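Local coordinates for RidA family protein (Mycobacterium tuberculosis, PDB 3I7T) that is of unknown function but forms a homotrimer of the YjgF/YER057c/UK114 (RidA) family, several members of which deaminate reactive enamine and imine metabolites, at residues R24-V29 with L56-A61; V31-S37 with A48-I52; T45-L49 with V85-F90; R70-I76 with T97-V102. All coordinates share one frame; numbering follows the deposited sequence.

Contact 1 (R24-V29 with L56-A61); sequences RIGPLV and LGQAGA
Arg24 reaches from its strand to the C-terminal end of helix 41-58 and meets Ala59 along most of its length. Its CB faces the Ala59 methyl, CB to CB 4.3 Å. Because CG stands opposite the backbone N (chi1 168°) and the chain stays extended to NE, the side chain runs straight on beside the loop. Arg24 CD passes 3.3 Å from Ala59 O, and NE makes a weak, long bond back to Gly26 O in its own type II' turn, Ile25 to Leu28. At the tip, NH1 donates to Ala59 O over 2.8 Å with an N-H...O angle of 158°; the oxygen lies in the guanidinium plane, at its edge, and the proton meets a carbonyl lone pair. A weaker bond runs from NH1 to Gly60 O (3.2 Å). The cation thus sits where the helix runs out of amide donors, probably a favourable place for positive charge.

That end is a Schellman motif: Gly60, at positive phi, is the C-prime residue, with Ala61 N bonded to Leu56 O and Gly60 N to Gly57 O. Beneath the arginine, Val29 divides its methyls. CG1 lies 3.8 Å from Leu56 CD2 and 3.9 Å from Ala59 CB, while CG2 is 4.2 Å from Ala61 CB.

The hairpin of strands 22-25 and 28-35 therefore holds the C-terminal end of helix 41-58. Strand 4-7 borders the site through Thr5 beside Arg24 and Val7 beside Ala59, and strand 112-119 pairs with Val29 through Ala118.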
loop_
_atom_site.group_PDB
_atom_site.type_symbol
_atom_site.label_atom_id
_atom_site.label_comp_id
_atom_site.label_asym_id
_atom_site.label_seq_id
_atom_site.Cartn_x
_atom_site.Cartn_y
_atom_site.Cartn_z
ATOM N N ARG A 24 12.389 -8.788 -7.453
ATOM C CA ARG A 24 12.493 -9.975 -6.602
ATOM C C ARG A 24 13.815 -9.953 -5.798
ATOM O O ARG A 24 14.873 -9.723 -6.371
ATOM C CB ARG A 24 12.413 -11.258 -7.461
ATOM C CG ARG A 24 12.797 -12.550 -6.695
ATOM C CD ARG A 24 12.681 -13.811 -7.556
ATOM N NE ARG A 24 12.708 -15.043 -6.749
ATOM C CZ ARG A 24 12.123 -16.180 -7.113
ATOM N NH1 ARG A 24 11.463 -16.253 -8.268
ATOM N NH2 ARG A 24 12.180 -17.240 -6.321
ATOM N N ILE A 25 13.738 -10.127 -4.477
ATOM C CA ILE A 25 14.910 -10.448 -3.645
ATOM C C ILE A 25 14.468 -11.470 -2.622
ATOM O O ILE A 25 13.424 -11.322 -2.018
ATOM C CB ILE A 25 15.460 -9.266 -2.798
ATOM C CG1 ILE A 25 14.887 -7.940 -3.236
ATOM C CG2 ILE A 25 16.997 -9.318 -2.653
ATOM C CD1 ILE A 25 13.634 -7.629 -2.453
ATOM N N GLY A 26 15.265 -12.498 -2.393
ATOM C CA GLY A 26 14.751 -13.606 -1.612
ATOM C C GLY A 26 13.457 -14.142 -2.209
ATOM O O GLY A 26 13.310 -14.259 -3.429
ATOM N N PRO A 27 12.486 -14.469 -1.353
ATOM C CA PRO A 27 11.298 -15.102 -1.907
ATOM C C PRO A 27 10.253 -14.044 -2.250
ATOM O O PRO A 27 9.226 -14.355 -2.867
ATOM C CB PRO A 27 10.812 -15.976 -0.747
ATOM C CG PRO A 27 11.283 -15.217 0.522
ATOM C CD PRO A 27 12.335 -14.191 0.086
ATOM N N LEU A 28 10.531 -12.805 -1.859
ATOM C CA LEU A 28 9.656 -11.676 -2.165
ATOM C C LEU A 28 9.712 -11.224 -3.623
ATOM O O LEU A 28 10.797 -11.023 -4.173
ATOM C CB LEU A 28 10.044 -10.487 -1.293
ATOM C CG LEU A 28 9.085 -9.307 -1.370
ATOM C CD1 LEU A 28 7.681 -9.773 -0.939
ATOM C CD2 LEU A 28 9.574 -8.130 -0.503
ATOM N N VAL A 29 8.535 -11.050 -4.224
ATOM C CA VAL A 29 8.386 -10.337 -5.501
ATOM C C VAL A 29 7.333 -9.239 -5.318
ATOM O O VAL A 29 6.186 -9.522 -4.931
ATOM C CB VAL A 29 7.973 -11.277 -6.638
ATOM C CG1 VAL A 29 7.851 -10.522 -7.940
ATOM C CG2 VAL A 29 9.000 -12.413 -6.788
ATOM N N LEU A 56 5.288 -10.955 -13.086
ATOM C CA LEU A 56 5.563 -12.050 -12.164
ATOM C C LEU A 56 6.367 -13.183 -12.797
ATOM O O LEU A 56 7.364 -13.648 -12.226
ATOM C CB LEU A 56 4.245 -12.600 -11.591
ATOM C CG LEU A 56 3.554 -11.683 -10.583
ATOM C CD1 LEU A 56 2.193 -12.246 -10.142
ATOM C CD2 LEU A 56 4.483 -11.480 -9.381
ATOM N N GLY A 57 5.927 -13.638 -13.970
ATOM C CA GLY A 57 6.548 -14.784 -14.635
ATOM C C GLY A 57 7.987 -14.480 -14.991
ATOM O O GLY A 57 8.871 -15.338 -14.885
ATOM N N GLN A 58 8.242 -13.248 -15.400
ATOM C CA GLN A 58 9.617 -12.838 -15.643
ATOM C C GLN A 58 10.484 -12.724 -14.381
ATOM O O GLN A 58 11.715 -12.715 -14.465
ATOM C CB GLN A 58 9.641 -11.556 -16.459
ATOM C CG GLN A 58 9.167 -11.788 -17.888
ATOM C CD GLN A 58 9.177 -10.523 -18.694
ATOM O OE1 GLN A 58 8.171 -9.820 -18.778
ATOM N NE2 GLN A 58 10.323 -10.203 -19.273
ATOM N N ALA A 59 9.838 -12.681 -13.223
ATOM C CA ALA A 59 10.515 -12.724 -11.929
ATOM C C ALA A 59 10.435 -14.120 -11.282
ATOM O O ALA A 59 10.667 -14.269 -10.080
ATOM C CB ALA A 59 9.947 -11.651 -10.986
ATOM N N GLY A 60 10.112 -15.146 -12.069
ATOM C CA GLY A 60 10.051 -16.500 -11.528
ATOM C C GLY A 60 8.892 -16.764 -10.570
ATOM O O GLY A 60 8.981 -17.638 -9.707
ATOM N N ALA A 61 7.808 -16.011 -10.704
ATOM C CA ALA A 61 6.636 -16.191 -9.847
ATOM C C ALA A 61 5.379 -16.372 -10.684
ATOM O O ALA A 61 5.368 -16.053 -11.880
ATOM C CB ALA A 61 6.470 -14.997 -8.917
#

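Contact 2 (V31-S37 with A48-I52)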
loop_
_atom_site.group_PDB
_atom_site.type_symbol
_atom_site.label_atom_id
_atom_site.label_comp_id
_atom_site.label_asym_id
_atom_site.label_seq_id
_atom_site.Cartn_x
_atom_site.Cartn_y
_atom_site.Cartn_z
ATOM N N VAL A 31 5.260 -6.071 -7.301
ATOM C CA VAL A 31 4.851 -5.620 -8.611
ATOM C C VAL A 31 4.314 -4.184 -8.517
ATOM O O VAL A 31 3.544 -3.835 -7.599
ATOM C CB VAL A 31 3.810 -6.600 -9.220
ATOM C CG1 VAL A 31 3.459 -6.233 -10.680
ATOM C CG2 VAL A 31 4.354 -8.030 -9.166
ATOM N N ALA A 32 4.745 -3.356 -9.469
ATOM C CA ALA A 32 4.313 -1.963 -9.579
ATOM C C ALA A 32 2.799 -1.842 -9.742
ATOM O O ALA A 32 2.140 -2.786 -10.181
ATOM C CB ALA A 32 5.010 -1.298 -10.794
ATOM N N GLY A 33 2.260 -0.672 -9.404
ATOM C CA GLY A 33 0.881 -0.348 -9.785
ATOM C C GLY A 33 0.761 -0.592 -11.277
ATOM O O GLY A 33 1.587 -0.113 -12.070
ATOM N N THR A 34 -0.256 -1.352 -11.668
ATOM C CA THR A 34 -0.422 -1.711 -13.059
ATOM C C THR A 34 -1.781 -1.313 -13.595
ATOM O O THR A 34 -2.797 -1.656 -13.012
ATOM C CB THR A 34 -0.310 -3.227 -13.228
ATOM O OG1 THR A 34 0.926 -3.660 -12.646
ATOM C CG2 THR A 34 -0.355 -3.596 -14.710
ATOM N N THR A 35 -1.801 -0.624 -14.733
ATOM C CA THR A 35 -3.069 -0.323 -15.377
ATOM C C THR A 35 -3.242 -1.186 -16.620
ATOM O O THR A 35 -2.335 -1.938 -17.024
ATOM C CB THR A 35 -3.172 1.155 -15.765
ATOM O OG1 THR A 35 -2.105 1.470 -16.665
ATOM C CG2 THR A 35 -3.081 2.049 -14.538
ATOM N N GLY A 36 -4.409 -1.086 -17.237
ATOM C CA GLY A 36 -4.719 -1.954 -18.359
ATOM C C GLY A 36 -5.267 -1.222 -19.556
ATOM O O GLY A 36 -5.880 -0.169 -19.423
ATOM N N SER A 37 -5.025 -1.788 -20.734
ATOM C CA SER A 37 -5.667 -1.329 -21.951
ATOM C C SER A 37 -7.107 -1.846 -21.976
ATOM O O SER A 37 -7.481 -2.726 -21.199
ATOM C CB SER A 37 -4.899 -1.814 -23.189
ATOM O OG SER A 37 -3.507 -1.561 -23.063
ATOM N N ALA A 48 -4.885 -5.495 -16.785
ATOM C CA ALA A 48 -3.960 -5.167 -15.699
ATOM C C ALA A 48 -3.465 -6.446 -15.050
ATOM O O ALA A 48 -2.293 -6.557 -14.700
ATOM C CB ALA A 48 -4.614 -4.241 -14.662
ATOM N N LEU A 49 -4.354 -7.426 -14.909
ATOM C CA LEU A 49 -3.977 -8.684 -14.263
ATOM C C LEU A 49 -3.109 -9.526 -15.172
ATOM O O LEU A 49 -2.239 -10.248 -14.692
ATOM C CB LEU A 49 -5.210 -9.474 -13.827
ATOM C CG LEU A 49 -5.998 -8.869 -12.660
ATOM C CD1 LEU A 49 -7.301 -9.638 -12.353
ATOM C CD2 LEU A 49 -5.120 -8.775 -11.431
ATOM N N ARG A 50 -3.338 -9.436 -16.484
ATOM C CA ARG A 50 -2.474 -10.122 -17.437
ATOM C C ARG A 50 -1.042 -9.586 -17.347
ATOM O O ARG A 50 -0.092 -10.357 -17.381
ATOM C CB ARG A 50 -2.987 -9.993 -18.871
ATOM C CG ARG A 50 -2.305 -10.982 -19.827
ATOM C CD ARG A 50 -2.199 -10.434 -21.233
ATOM N N ARG A 51 -0.892 -8.270 -17.244
ATOM C CA ARG A 51 0.421 -7.655 -17.142
ATOM C C ARG A 51 1.114 -7.992 -15.816
ATOM O O ARG A 51 2.327 -8.208 -15.769
ATOM C CB ARG A 51 0.316 -6.142 -17.333
ATOM C CG ARG A 51 -0.155 -5.736 -18.724
ATOM C CD ARG A 51 -0.665 -4.284 -18.754
ATOM N NE ARG A 51 -1.322 -4.040 -20.045
ATOM C CZ ARG A 51 -0.672 -3.722 -21.164
ATOM N NH1 ARG A 51 0.645 -3.561 -21.148
ATOM N NH2 ARG A 51 -1.339 -3.540 -22.292
ATOM N N ILE A 52 0.349 -8.026 -14.736
ATOM C CA ILE A 52 0.896 -8.516 -13.467
ATOM C C ILE A 52 1.466 -9.932 -13.594
ATOM O O ILE A 52 2.583 -10.197 -13.143
ATOM C CB ILE A 52 -0.152 -8.426 -12.363
ATOM C CG1 ILE A 52 -0.377 -6.947 -12.058
ATOM C CG2 ILE A 52 0.299 -9.187 -11.100
ATOM C CD1 ILE A 52 -1.546 -6.648 -11.173
#
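Thr34 OG1, set against Ile52 CG1 at 3.6 Å, is held by two polar groups: it donates to Ala32 O over 2.9 Å from above the carbonyl plane, and it is hydrogen-bonded to Arg21 NH1. A buried hydroxyl is thereby satisfied beside an apolar helix face. The setting is a strand followed directly by the helix that packs back on it, a beta-alpha unit of the YjgF-like fold; strand 31-35 and helix 48-52 run 138° apart with axes 7.4 Å apart at closest approach.

Thr34 faces the helix with both branches. Its methyl, placed opposite the backbone N by a chi1 of -54°, touches Ala48 O at 3.5 Å and also Arg51 CB. Ile52 spans two strand residues, since its CG1 also meets Val31 CG1 obliquely, and its side chain continues onto Ile114 and Ala116 of strand 112-119. Nearer the end of the strand the backbones close up: Gly36 and Ala48 have their CA atoms 4.2 Å apart, and Ala48 CB rests 3.6 Å from Thr34 O.

Arg51 runs extended along this border to Ser37. Asp47 OD2 fixes the corner by taking a salt bridge from Arg51 NE and a hydrogen bond from Ser37 N. On the way there, Arg51 CD brushes Thr35 O at 3.4 Å, and at the tip NH2 comes within 3.0 Å of Ser37 OG.

Contact 3 (T45-L49 with V85-F90)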
loop_
_atom_site.group_PDB
_atom_site.type_symbol
_atom_site.label_atom_id
_atom_site.label_comp_id
_atom_site.label_asym_id
_atom_site.label_seq_id
_atom_site.Cartn_x
_atom_site.Cartn_y
_atom_site.Cartn_z
ATOM N N THR A 45 -9.367 -4.202 -16.094
ATOM C CA THR A 45 -8.968 -5.089 -14.992
ATOM C C THR A 45 -8.315 -6.376 -15.507
ATOM O O THR A 45 -7.276 -6.791 -15.009
ATOM C CB THR A 45 -10.165 -5.437 -14.096
ATOM O OG1 THR A 45 -10.819 -4.224 -13.722
ATOM C CG2 THR A 45 -9.690 -6.134 -12.843
ATOM N N ARG A 46 -8.916 -7.004 -16.510
ATOM C CA ARG A 46 -8.342 -8.231 -17.050
ATOM C C ARG A 46 -6.941 -7.966 -17.580
ATOM O O ARG A 46 -6.016 -8.740 -17.336
ATOM C CB ARG A 46 -9.226 -8.828 -18.148
ATOM C CG ARG A 46 -10.531 -9.441 -17.621
ATOM C CD ARG A 46 -11.257 -10.276 -18.692
ATOM N NE ARG A 46 -11.448 -9.507 -19.922
ATOM C CZ ARG A 46 -12.558 -8.844 -20.237
ATOM N NH1 ARG A 46 -13.609 -8.855 -19.422
ATOM N NH2 ARG A 46 -12.617 -8.171 -21.376
ATOM N N ASP A 47 -6.786 -6.860 -18.295
ATOM C CA ASP A 47 -5.500 -6.528 -18.905
ATOM C C ASP A 47 -4.455 -6.164 -17.855
ATOM O O ASP A 47 -3.270 -6.495 -17.996
ATOM C CB ASP A 47 -5.673 -5.395 -19.922
ATOM C CG ASP A 47 -4.507 -5.301 -20.891
ATOM O OD1 ASP A 47 -4.200 -6.326 -21.554
ATOM O OD2 ASP A 47 -3.890 -4.218 -20.981
ATOM N N ALA A 48 -4.885 -5.495 -16.785
ATOM C CA ALA A 48 -3.960 -5.167 -15.699
ATOM C C ALA A 48 -3.465 -6.446 -15.050
ATOM O O ALA A 48 -2.293 -6.557 -14.700
ATOM C CB ALA A 48 -4.614 -4.241 -14.662
ATOM N N LEU A 49 -4.354 -7.426 -14.909
ATOM C CA LEU A 49 -3.977 -8.684 -14.263
ATOM C C LEU A 49 -3.109 -9.526 -15.172
ATOM O O LEU A 49 -2.239 -10.248 -14.692
ATOM C CB LEU A 49 -5.210 -9.474 -13.827
ATOM C CG LEU A 49 -5.998 -8.869 -12.660
ATOM C CD1 LEU A 49 -7.301 -9.638 -12.353
ATOM C CD2 LEU A 49 -5.120 -8.775 -11.431
ATOM N N VAL A 85 -13.631 -10.118 -12.271
ATOM C CA VAL A 85 -12.368 -10.423 -12.925
ATOM C C VAL A 85 -11.289 -10.874 -11.918
ATOM O O VAL A 85 -10.517 -11.792 -12.191
ATOM C CB VAL A 85 -11.870 -9.207 -13.751
ATOM C CG1 VAL A 85 -10.510 -9.487 -14.346
ATOM C CG2 VAL A 85 -12.876 -8.827 -14.830
ATOM N N HIS A 86 -11.230 -10.216 -10.759
ATOM C CA HIS A 86 -10.268 -10.562 -9.718
ATOM C C HIS A 86 -10.579 -11.978 -9.229
ATOM O O HIS A 86 -9.671 -12.785 -8.967
ATOM C CB HIS A 86 -10.371 -9.538 -8.563
ATOM C CG HIS A 86 -9.310 -9.686 -7.509
ATOM N ND1 HIS A 86 -9.423 -10.571 -6.455
ATOM C CD2 HIS A 86 -8.127 -9.047 -7.337
ATOM C CE1 HIS A 86 -8.353 -10.477 -5.684
ATOM N NE2 HIS A 86 -7.545 -9.566 -6.204
ATOM N N ALA A 87 -11.876 -12.279 -9.148
ATOM C CA ALA A 87 -12.366 -13.569 -8.670
ATOM C C ALA A 87 -12.039 -14.684 -9.655
ATOM O O ALA A 87 -11.637 -15.770 -9.247
ATOM C CB ALA A 87 -13.861 -13.515 -8.414
ATOM N N GLN A 88 -12.213 -14.414 -10.948
ATOM C CA GLN A 88 -11.856 -15.386 -11.974
ATOM C C GLN A 88 -10.346 -15.661 -11.942
ATOM O O GLN A 88 -9.910 -16.784 -12.188
ATOM C CB GLN A 88 -12.340 -14.930 -13.364
ATOM C CG GLN A 88 -12.672 -16.081 -14.352
ATOM C CD GLN A 88 -14.088 -16.676 -14.186
ATOM O OE1 GLN A 88 -14.645 -16.714 -13.083
ATOM N NE2 GLN A 88 -14.662 -17.156 -15.291
ATOM N N ALA A 89 -9.552 -14.647 -11.600
ATOM C CA ALA A 89 -8.105 -14.826 -11.480
ATOM C C ALA A 89 -7.705 -15.471 -10.137
ATOM O O ALA A 89 -6.791 -16.301 -10.084
ATOM C CB ALA A 89 -7.378 -13.486 -11.685
ATOM N N PHE A 90 -8.400 -15.125 -9.056
ATOM C CA PHE A 90 -7.920 -15.502 -7.722
ATOM C C PHE A 90 -8.897 -16.274 -6.832
ATOM O O PHE A 90 -8.722 -16.313 -5.619
ATOM C CB PHE A 90 -7.466 -14.260 -6.957
ATOM C CG PHE A 90 -6.230 -13.601 -7.513
ATOM C CD1 PHE A 90 -4.978 -14.192 -7.363
ATOM C CD2 PHE A 90 -6.318 -12.362 -8.138
ATOM C CE1 PHE A 90 -3.826 -13.568 -7.840
ATOM C CE2 PHE A 90 -5.187 -11.729 -8.617
ATOM C CZ PHE A 90 -3.923 -12.336 -8.467
#
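Leu49 is a knob in a hole formed by Val85, His86, Ala89 and Phe90 of the neighbouring helix. Its CD1 does most of the touching, 3.8 Å from Val85 CG1 and 3.9 Å from Ala89 CB, and also lies over the His86 backbone. CD2 turns to the aromatic side and meets Phe90 CE2 at the ring edge, 4.1 Å away. One turn earlier, Val85 CG1 is wedged between Thr45 CG2, at 3.8 Å, and Arg46 CG, at 3.3 Å. This last approach is tight, the two side chains crossing at about a right angle. Val85 has CG1 opposite its backbone N (chi1 176°), which brings that methyl to all three helix residues. Beyond CG the exposed Arg46 chain bends at chi3.

The next shell fixes these groups. Phe90 CD2 sits 3.6 Å above the His86 ring plane, over its centre, while His86 NE2 bonds to Thr69 OG1 and ND1 to Val17 O of the third subunit. Thr45 OG1 is hydrogen-bonded to Ile41 O one turn back, so its methyl is left to the apolar seam, and Ile114 of strand 112-119 packs under Thr45 and Leu49.

With axes 10.0 Å apart and a crossing angle of -35°, the short helical segments run in the same general direction but clearly inclined. They belong to the two long helices lying side by side on a mixed sheet, the layered alpha/beta architecture of YjgF-like subunits.

Contact 4 (R70-I76 with T97-V102)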
loop_
_atom_site.group_PDB
_atom_site.type_symbol
_atom_site.label_atom_id
_atom_site.label_comp_id
_atom_site.label_asym_id
_atom_site.label_seq_id
_atom_site.Cartn_x
_atom_site.Cartn_y
_atom_site.Cartn_z
ATOM N N ARG A 70 -3.898 -4.838 -4.386
ATOM C CA ARG A 70 -4.491 -3.583 -3.941
ATOM C C ARG A 70 -5.020 -2.947 -5.191
ATOM O O ARG A 70 -4.291 -2.853 -6.186
ATOM C CB ARG A 70 -3.448 -2.687 -3.276
ATOM C CG ARG A 70 -4.003 -1.362 -2.756
ATOM C CD ARG A 70 -2.952 -0.586 -1.925
ATOM N NE ARG A 70 -2.677 -1.258 -0.652
ATOM C CZ ARG A 70 -1.574 -1.952 -0.385
ATOM N NH1 ARG A 70 -1.434 -2.526 0.795
ATOM N NH2 ARG A 70 -0.606 -2.063 -1.282
ATOM N N ILE A 71 -6.293 -2.548 -5.145
ATOM C CA ILE A 71 -7.009 -2.073 -6.317
ATOM C C ILE A 71 -7.491 -0.638 -6.128
ATOM O O ILE A 71 -8.238 -0.351 -5.200
ATOM C CB ILE A 71 -8.238 -2.978 -6.602
ATOM C CG1 ILE A 71 -7.814 -4.448 -6.735
ATOM C CG2 ILE A 71 -9.002 -2.495 -7.851
ATOM C CD1 ILE A 71 -8.972 -5.397 -6.791
ATOM N N TYR A 72 -7.034 0.256 -7.001
ATOM C CA TYR A 72 -7.539 1.618 -7.073
ATOM C C TYR A 72 -8.491 1.744 -8.245
ATOM O O TYR A 72 -8.132 1.416 -9.374
ATOM C CB TYR A 72 -6.389 2.606 -7.282
ATOM C CG TYR A 72 -5.243 2.429 -6.318
ATOM C CD1 TYR A 72 -5.306 2.963 -5.043
ATOM C CD2 TYR A 72 -4.101 1.726 -6.680
ATOM C CE1 TYR A 72 -4.265 2.805 -4.137
ATOM C CE2 TYR A 72 -3.047 1.563 -5.782
ATOM C CZ TYR A 72 -3.142 2.107 -4.508
ATOM O OH TYR A 72 -2.106 1.955 -3.598
ATOM N N VAL A 73 -9.685 2.261 -7.982
ATOM C CA VAL A 73 -10.660 2.481 -9.032
ATOM C C VAL A 73 -11.126 3.931 -9.047
ATOM O O VAL A 73 -11.104 4.617 -8.015
ATOM C CB VAL A 73 -11.867 1.543 -8.904
ATOM C CG1 VAL A 73 -11.456 0.122 -9.204
ATOM C CG2 VAL A 73 -12.510 1.668 -7.503
ATOM N N THR A 74 -11.551 4.412 -10.212
ATOM C CA THR A 74 -12.052 5.773 -10.272
ATOM C C THR A 74 -13.552 5.825 -9.955
ATOM O O THR A 74 -14.084 6.885 -9.656
ATOM C CB THR A 74 -11.713 6.503 -11.608
ATOM O OG1 THR A 74 -12.258 5.789 -12.731
ATOM C CG2 THR A 74 -10.197 6.657 -11.761
ATOM N N ASP A 75 -14.229 4.684 -10.005
ATOM C CA ASP A 75 -15.636 4.641 -9.630
ATOM C C ASP A 75 -15.947 3.366 -8.874
ATOM O O ASP A 75 -16.187 2.317 -9.483
ATOM C CB ASP A 75 -16.534 4.736 -10.856
ATOM C CG ASP A 75 -18.004 4.723 -10.492
ATOM O OD1 ASP A 75 -18.315 4.420 -9.313
ATOM O OD2 ASP A 75 -18.846 5.016 -11.374
ATOM N N ILE A 76 -15.927 3.452 -7.548
ATOM C CA ILE A 76 -16.068 2.255 -6.722
ATOM C C ILE A 76 -17.495 1.685 -6.779
ATOM O O ILE A 76 -17.751 0.563 -6.326
ATOM C CB ILE A 76 -15.615 2.500 -5.249
ATOM C CG1 ILE A 76 -15.176 1.175 -4.596
ATOM C CG2 ILE A 76 -16.703 3.219 -4.448
ATOM C CD1 ILE A 76 -14.288 1.363 -3.421
ATOM N N THR A 97 -7.041 -8.459 -0.362
ATOM C CA THR A 97 -7.058 -7.241 -1.173
ATOM C C THR A 97 -7.614 -6.065 -0.426
ATOM O O THR A 97 -8.122 -6.192 0.689
ATOM C CB THR A 97 -8.041 -7.245 -2.370
ATOM O OG1 THR A 97 -8.755 -8.476 -2.488
ATOM C CG2 THR A 97 -7.375 -6.837 -3.649
ATOM N N SER A 98 -7.556 -4.930 -1.109
ATOM C CA SER A 98 -8.287 -3.728 -0.733
ATOM C C SER A 98 -8.753 -3.101 -2.014
ATOM O O SER A 98 -8.125 -3.291 -3.040
ATOM C CB SER A 98 -7.383 -2.755 0.018
ATOM O OG SER A 98 -6.735 -3.449 1.067
ATOM N N MET A 99 -9.852 -2.354 -1.961
ATOM C CA MET A 99 -10.291 -1.602 -3.124
ATOM C C MET A 99 -10.730 -0.243 -2.653
ATOM O O MET A 99 -11.633 -0.139 -1.829
ATOM C CB MET A 99 -11.465 -2.302 -3.811
ATOM C CG MET A 99 -11.846 -1.708 -5.153
ATOM S SD MET A 99 -13.417 -2.364 -5.806
ATOM C CE MET A 99 -12.945 -4.055 -6.123
ATOM N N VAL A 100 -10.104 0.806 -3.168
ATOM C CA VAL A 100 -10.531 2.150 -2.795
ATOM C C VAL A 100 -10.683 3.039 -4.006
ATOM O O VAL A 100 -10.024 2.858 -5.026
ATOM C CB VAL A 100 -9.558 2.856 -1.844
ATOM C CG1 VAL A 100 -9.472 2.106 -0.512
ATOM C CG2 VAL A 100 -8.190 3.020 -2.512
ATOM N N GLU A 101 -11.547 4.027 -3.877
ATOM C CA GLU A 101 -11.744 4.935 -4.971
ATOM C C GLU A 101 -10.768 6.100 -4.873
ATOM O O GLU A 101 -10.606 6.697 -3.804
ATOM C CB GLU A 101 -13.170 5.436 -4.956
ATOM C CG GLU A 101 -13.566 6.144 -6.208
ATOM C CD GLU A 101 -15.017 6.509 -6.168
ATOM O OE1 GLU A 101 -15.866 5.609 -6.337
ATOM O OE2 GLU A 101 -15.304 7.694 -5.942
ATOM N N VAL A 102 -10.119 6.422 -5.990
ATOM C CA VAL A 102 -9.256 7.605 -6.053
ATOM C C VAL A 102 -9.836 8.660 -7.006
ATOM O O VAL A 102 -10.655 8.338 -7.867
ATOM C CB VAL A 102 -7.811 7.234 -6.464
ATOM C CG1 VAL A 102 -7.161 6.397 -5.369
ATOM C CG2 VAL A 102 -7.803 6.486 -7.795
HETATM O O HOH W 1 -13.064 9.513 -9.172
#
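Ile71 N donates to Ser98 O at 2.9 Å, the first of four backbone bonds that zip residues 70-73 to strand 99-101 in parallel. Val100 N follows onto Ile71 O, then Val73 N onto Val100 O, and Val102 N onto Val73 O. Both faces of this ladder are tightly filled. On one, Ile71 CG2 meets Met99 CG at 4.0 Å and Ile71 CD1 meets Thr97 CG2 at 3.8 Å, under Val82 and His86 of helix 79-90. On the other, Tyr72 CD1 contacts Val100 CG2 at 3.8 Å and Val102 CG1 at 3.9 Å. Met99 is extended through chi1 and chi2, which carries SD to Ile76 CG1.

Past Val73 the ladder ends; the partly exposed Thr74 and Asp75 form the looser side, while Ile76 folds back onto Met99 and Glu101. A water near both Thr74 O (2.9 Å) and Val102 O (3.0 Å) may share its protons among them. Glu101 reaches out extended alongside the turn; its OE1 accepts from Ile76 N in a straight bond whose very short length is doubtful, and OE2 bonds to Thr103 OG1 of the third subunit. At the other end, Arg70 forms salt bridges with Glu115 of its own and the third subunit.

This parallel pair, at the sheet edge within this chain and next to the third subunit, closes the beta-alpha-beta crossover of strand 66-73, helix 79-90 and strand 99-101.

Contacts 1, 2 and 3 all use helix 41-58: contact 1 its C-terminal end, contact 2 its face toward strand 28-35, contact 3 its side toward helix 79-90. Contact 2, nearest the chain centre, is nested in sequence within contact 1 and touches it through Val31 and Leu56. It shares Ala48 and Leu49 with contact 3, which is partly buried. Contact 3 is wholly apolar across its segments, whereas contact 1 adds a charged helix-end bond to a small buried core. Contact 4, about 25 Å from contact 1 between centres, is chiefly a backbone ladder, buried though off-centre and partly covered by other subunits; His86 joins it to contact 3, and both touch the third subunit.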